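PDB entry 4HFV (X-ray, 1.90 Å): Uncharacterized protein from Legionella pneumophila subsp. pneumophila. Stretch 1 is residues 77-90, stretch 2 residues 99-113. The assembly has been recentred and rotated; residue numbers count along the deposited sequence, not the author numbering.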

# COMPACT_ATOMS: atom_id res chain seq x y z
N LEU A 77 -11.93 -15.38 -2.63
CA LEU A 77 -12.10 -16.29 -3.77
C LEU A 77 -12.47 -15.52 -5.05
O LEU A 77 -11.92 -15.81 -6.10
CB LEU A 77 -13.07 -17.44 -3.45
CG LEU A 77 -13.14 -18.58 -4.46
CD1 LEU A 77 -11.77 -19.28 -4.74
CD2 LEU A 77 -14.17 -19.62 -4.03
N ASN A 78 -13.38 -14.54 -4.96
CA ASN A 78 -13.69 -13.73 -6.13
C ASN A 78 -12.44 -13.07 -6.68
O ASN A 78 -12.19 -13.08 -7.88
CB ASN A 78 -14.71 -12.64 -5.80
CG ASN A 78 -16.15 -13.15 -5.79
OD1 ASN A 78 -16.91 -12.90 -6.71
ND2 ASN A 78 -16.55 -13.80 -4.71
N ALA A 79 -11.65 -12.45 -5.79
CA ALA A 79 -10.42 -11.81 -6.20
C ALA A 79 -9.49 -12.78 -6.94
O ALA A 79 -8.94 -12.44 -7.98
CB ALA A 79 -9.66 -11.16 -4.97
N LEU A 80 -9.25 -13.96 -6.40
CA LEU A 80 -8.35 -14.88 -7.08
C LEU A 80 -8.91 -15.33 -8.43
O LEU A 80 -8.14 -15.48 -9.38
CB LEU A 80 -8.13 -16.13 -6.23
CG LEU A 80 -7.18 -17.16 -6.80
CD1 LEU A 80 -5.82 -16.57 -7.08
CD2 LEU A 80 -7.10 -18.29 -5.79
N ALA A 81 -10.22 -15.57 -8.51
CA ALA A 81 -10.79 -16.00 -9.79
C ALA A 81 -10.60 -14.88 -10.78
O ALA A 81 -10.19 -15.12 -11.92
CB ALA A 81 -12.27 -16.38 -9.67
N TYR A 82 -10.92 -13.65 -10.35
CA TYR A 82 -10.78 -12.50 -11.23
C TYR A 82 -9.34 -12.34 -11.69
O TYR A 82 -9.08 -12.14 -12.86
CB TYR A 82 -11.26 -11.22 -10.55
CG TYR A 82 -11.37 -10.09 -11.53
CD1 TYR A 82 -10.27 -9.31 -11.82
CD2 TYR A 82 -12.56 -9.84 -12.23
CE1 TYR A 82 -10.33 -8.28 -12.72
CE2 TYR A 82 -12.64 -8.81 -13.15
CZ TYR A 82 -11.51 -8.04 -13.39
OH TYR A 82 -11.53 -6.99 -14.28
N TYR A 83 -8.40 -12.46 -10.75
CA TYR A 83 -6.97 -12.35 -11.06
C TYR A 83 -6.50 -13.41 -12.06
O TYR A 83 -5.77 -13.13 -13.02
CB TYR A 83 -6.19 -12.42 -9.73
CG TYR A 83 -4.68 -12.24 -9.82
CD1 TYR A 83 -4.11 -11.15 -10.46
CD2 TYR A 83 -3.82 -13.14 -9.19
CE1 TYR A 83 -2.72 -10.99 -10.48
CE2 TYR A 83 -2.46 -13.01 -9.22
CZ TYR A 83 -1.91 -11.95 -9.86
OH TYR A 83 -0.53 -11.86 -9.88
N ILE A 84 -6.88 -14.65 -11.82
CA ILE A 84 -6.44 -15.70 -12.74
C ILE A 84 -7.08 -15.51 -14.10
O ILE A 84 -6.43 -15.70 -15.13
CB ILE A 84 -6.74 -17.10 -12.21
CG1 ILE A 84 -5.71 -17.45 -11.13
CG2 ILE A 84 -6.70 -18.11 -13.37
CD1 ILE A 84 -6.12 -18.58 -10.26
N ARG A 85 -8.36 -15.12 -14.14
CA ARG A 85 -9.01 -14.74 -15.41
C ARG A 85 -8.19 -13.68 -16.17
O ARG A 85 -7.92 -13.79 -17.37
CB ARG A 85 -10.43 -14.20 -15.14
CG ARG A 85 -11.25 -13.77 -16.38
CD ARG A 85 -12.71 -13.49 -16.01
NE ARG A 85 -13.52 -12.97 -17.12
CZ ARG A 85 -13.55 -11.70 -17.49
NH1 ARG A 85 -12.81 -10.82 -16.85
NH2 ARG A 85 -14.34 -11.28 -18.48
N ASP A 86 -7.76 -12.63 -15.47
CA ASP A 86 -7.00 -11.58 -16.11
C ASP A 86 -5.64 -12.09 -16.63
O ASP A 86 -5.15 -11.70 -17.71
CB ASP A 86 -6.78 -10.46 -15.11
CG ASP A 86 -6.21 -9.21 -15.75
OD1 ASP A 86 -6.90 -8.63 -16.58
OD2 ASP A 86 -5.07 -8.83 -15.42
N GLN A 87 -5.05 -12.98 -15.87
CA GLN A 87 -3.78 -13.60 -16.24
C GLN A 87 -3.90 -14.38 -17.55
O GLN A 87 -3.02 -14.35 -18.41
CB GLN A 87 -3.28 -14.46 -15.11
CG GLN A 87 -2.68 -13.60 -13.98
CD GLN A 87 -2.07 -14.36 -12.84
OE1 GLN A 87 -2.65 -15.29 -12.30
NE2 GLN A 87 -0.86 -13.93 -12.42
N ILE A 88 -5.03 -15.05 -17.73
CA ILE A 88 -5.30 -15.77 -18.97
C ILE A 88 -5.56 -14.79 -20.12
O ILE A 88 -5.05 -14.98 -21.22
CB ILE A 88 -6.47 -16.73 -18.80
CG1 ILE A 88 -6.11 -17.78 -17.74
CG2 ILE A 88 -6.79 -17.44 -20.12
CD1 ILE A 88 -7.28 -18.75 -17.41
N ALA A 89 -6.33 -13.75 -19.87
CA ALA A 89 -6.56 -12.74 -20.89
C ALA A 89 -5.23 -12.15 -21.40
O ALA A 89 -5.07 -11.87 -22.61
CB ALA A 89 -7.53 -11.65 -20.38
N ALA A 90 -4.25 -11.97 -20.50
CA ALA A 90 -2.99 -11.37 -20.89
C ALA A 90 -2.21 -12.28 -21.84
O ALA A 90 -1.32 -11.81 -22.54
CB ALA A 90 -2.12 -11.00 -19.66
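Stretch 2, residues 99-113: NSDFYKSLTISLDLN

Stretch 2 packs a helix that begins at Asp101 against the helix of stretch 1. Their N-to-C directions differ by 145°, so the two run roughly antiparallel, with axes approaching to 9.6 Å; the register follows, Arg85 CA lying 5.8 Å from Tyr103 CA and Asn78 CA 7.0 Å from Leu110 CA.

Both ends of the second helix satisfy backbone donors locally. Ser100, at the N-cap, accepts from Tyr103 N through OG (2.9 Å, N-H...O angle 162°), and OG is also bonded elsewhere in the structure. At the other end Asp111 takes positive phi (59°) in a Schellman motif: Asp111 N donates to Ile108 O at 3.0 Å and Leu112 N to Thr107 O at 3.1 Å. The chain then leaves in an extended conformation at Leu112 (phi/psi -77/137), whose CB points toward stretch 1.

Across the interface, Arg85 supplies the hydrogen bonds. Its chi1 to chi3 are all t, an extended chain that brings Arg85 NE within 2.7 Å of Thr107 OG1 at 171°, close to linear. Arg85 NH2 reaches Thr107 OG1 at 3.4 Å and 129°, a weak bond. Thr107 OG1 in turn donates weakly to Tyr103 O (3.3 Å), so this hydroxyl both accepts and donates. Tyr103 OH lies over one guanidinium face, 3.3 Å from Arg85 NH2, but the angle is too poor for a hydrogen bond; Leu112 CD1 covers the opposite face, 3.5 Å from Arg85 CZ.

The remaining contact is largely apolar. Leu106 is a knob among Ala81, Ile84, Arg85 and Ile88, with its CD1 4.0 Å from Ile84 CG2. Leu110 CD1 sits 4.0 Å from Ala81 CB, while Ala89 CB meets Tyr103 CE1 at 3.7 Å. Asn78 OD1 lies 3.4 Å from Leu110 CD2, yet its amide is satisfied elsewhere in the structure.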

# COMPACT_ATOMS: atom_id res chain seq x y z
N ASN A 99 -11.68 -17.89 -26.38
CA ASN A 99 -11.15 -19.12 -26.92
C ASN A 99 -10.77 -20.16 -25.90
O ASN A 99 -10.70 -21.32 -26.23
CB ASN A 99 -9.96 -18.83 -27.84
CG ASN A 99 -10.41 -18.31 -29.18
OD1 ASN A 99 -11.06 -19.03 -29.95
ND2 ASN A 99 -10.10 -17.05 -29.46
N SER A 100 -10.48 -19.72 -24.67
CA SER A 100 -10.21 -20.61 -23.53
C SER A 100 -11.53 -20.90 -22.82
O SER A 100 -12.20 -19.99 -22.31
CB SER A 100 -9.21 -19.92 -22.56
OG SER A 100 -9.33 -20.43 -21.24
N ASP A 101 -11.94 -22.17 -22.83
CA ASP A 101 -13.14 -22.59 -22.09
C ASP A 101 -12.99 -22.27 -20.58
O ASP A 101 -13.98 -21.96 -19.90
CB ASP A 101 -13.43 -24.09 -22.29
CG ASP A 101 -14.20 -24.41 -23.57
OD1 ASP A 101 -14.43 -23.53 -24.41
OD2 ASP A 101 -14.60 -25.60 -23.73
N PHE A 102 -11.78 -22.39 -20.02
CA PHE A 102 -11.61 -22.11 -18.59
C PHE A 102 -11.80 -20.63 -18.31
O PHE A 102 -12.44 -20.23 -17.31
CB PHE A 102 -10.25 -22.61 -18.07
CG PHE A 102 -10.14 -22.67 -16.57
CD1 PHE A 102 -10.98 -23.51 -15.83
CD2 PHE A 102 -9.17 -21.92 -15.91
CE1 PHE A 102 -10.86 -23.59 -14.42
CE2 PHE A 102 -9.04 -21.98 -14.51
CZ PHE A 102 -9.88 -22.81 -13.76
N TYR A 103 -11.29 -19.80 -19.22
CA TYR A 103 -11.51 -18.37 -19.13
C TYR A 103 -13.00 -18.07 -19.14
O TYR A 103 -13.52 -17.34 -18.30
CB TYR A 103 -10.84 -17.65 -20.31
CG TYR A 103 -11.06 -16.14 -20.28
CD1 TYR A 103 -10.18 -15.29 -19.60
CD2 TYR A 103 -12.16 -15.56 -20.93
CE1 TYR A 103 -10.36 -13.90 -19.58
CE2 TYR A 103 -12.36 -14.17 -20.92
CZ TYR A 103 -11.47 -13.35 -20.26
OH TYR A 103 -11.67 -12.00 -20.24
N LYS A 104 -13.70 -18.64 -20.11
CA LYS A 104 -15.13 -18.46 -20.19
C LYS A 104 -15.85 -18.85 -18.90
O LYS A 104 -16.81 -18.17 -18.50
CB LYS A 104 -15.72 -19.27 -21.32
CG LYS A 104 -15.57 -18.61 -22.64
CD LYS A 104 -16.66 -19.09 -23.64
CE LYS A 104 -16.40 -20.48 -24.18
NZ LYS A 104 -17.43 -20.86 -25.26
N SER A 105 -15.41 -19.95 -18.31
CA SER A 105 -16.00 -20.46 -17.08
C SER A 105 -15.77 -19.51 -15.90
O SER A 105 -16.65 -19.34 -15.03
CB SER A 105 -15.46 -21.88 -16.78
OG SER A 105 -14.25 -21.86 -16.01
N LEU A 106 -14.61 -18.82 -15.90
CA LEU A 106 -14.36 -17.84 -14.87
C LEU A 106 -15.27 -16.62 -15.05
O LEU A 106 -15.82 -16.13 -14.07
CB LEU A 106 -12.87 -17.44 -14.86
CG LEU A 106 -11.99 -18.60 -14.45
CD1 LEU A 106 -10.52 -18.28 -14.67
CD2 LEU A 106 -12.22 -18.95 -13.00
N THR A 107 -15.50 -16.17 -16.29
CA THR A 107 -16.39 -15.06 -16.52
C THR A 107 -17.79 -15.40 -15.99
O THR A 107 -18.45 -14.58 -15.32
CB THR A 107 -16.53 -14.80 -18.01
OG1 THR A 107 -15.23 -14.52 -18.56
CG2 THR A 107 -17.56 -13.68 -18.29
N ILE A 108 -18.25 -16.60 -16.34
CA ILE A 108 -19.54 -17.12 -15.90
C ILE A 108 -19.63 -17.28 -14.38
O ILE A 108 -20.60 -16.87 -13.79
CB ILE A 108 -19.89 -18.51 -16.55
CG1 ILE A 108 -19.94 -18.44 -18.09
CG2 ILE A 108 -21.21 -19.01 -16.02
CD1 ILE A 108 -20.92 -17.49 -18.61
N SER A 109 -18.61 -17.87 -13.76
CA SER A 109 -18.64 -18.12 -12.32
C SER A 109 -18.77 -16.81 -11.56
O SER A 109 -19.44 -16.73 -10.53
CB SER A 109 -17.37 -18.85 -11.87
OG SER A 109 -17.36 -20.20 -12.30
N LEU A 110 -18.12 -15.79 -12.08
CA LEU A 110 -18.10 -14.48 -11.45
C LEU A 110 -19.37 -13.63 -11.80
O LEU A 110 -19.59 -12.59 -11.24
CB LEU A 110 -16.83 -13.77 -11.85
CG LEU A 110 -15.53 -14.29 -11.21
CD1 LEU A 110 -14.27 -13.69 -11.84
CD2 LEU A 110 -15.56 -14.02 -9.68
N ASP A 111 -20.16 -14.10 -12.75
CA ASP A 111 -21.36 -13.41 -13.22
C ASP A 111 -21.03 -12.02 -13.76
O ASP A 111 -21.82 -11.07 -13.62
CB ASP A 111 -22.47 -13.34 -12.15
CG ASP A 111 -23.85 -12.99 -12.76
OD1 ASP A 111 -24.16 -13.44 -13.89
OD2 ASP A 111 -24.60 -12.23 -12.12
N LEU A 112 -19.91 -11.94 -14.47
CA LEU A 112 -19.47 -10.69 -15.03
C LEU A 112 -20.25 -10.33 -16.28
O LEU A 112 -20.53 -11.16 -17.15
CB LEU A 112 -17.97 -10.75 -15.36
CG LEU A 112 -17.02 -10.79 -14.16
CD1 LEU A 112 -15.64 -11.18 -14.67
CD2 LEU A 112 -16.97 -9.45 -13.44
N ASN A 113 -20.61 -9.05 -16.35
CA ASN A 113 -21.38 -8.51 -17.48
C ASN A 113 -21.20 -6.99 -17.52
O ASN A 113 -20.56 -6.39 -16.63
CB ASN A 113 -22.87 -8.88 -17.38
CG ASN A 113 -23.54 -8.35 -16.11
OD1 ASN A 113 -23.65 -7.13 -15.92
ND2 ASN A 113 -24.00 -9.25 -15.25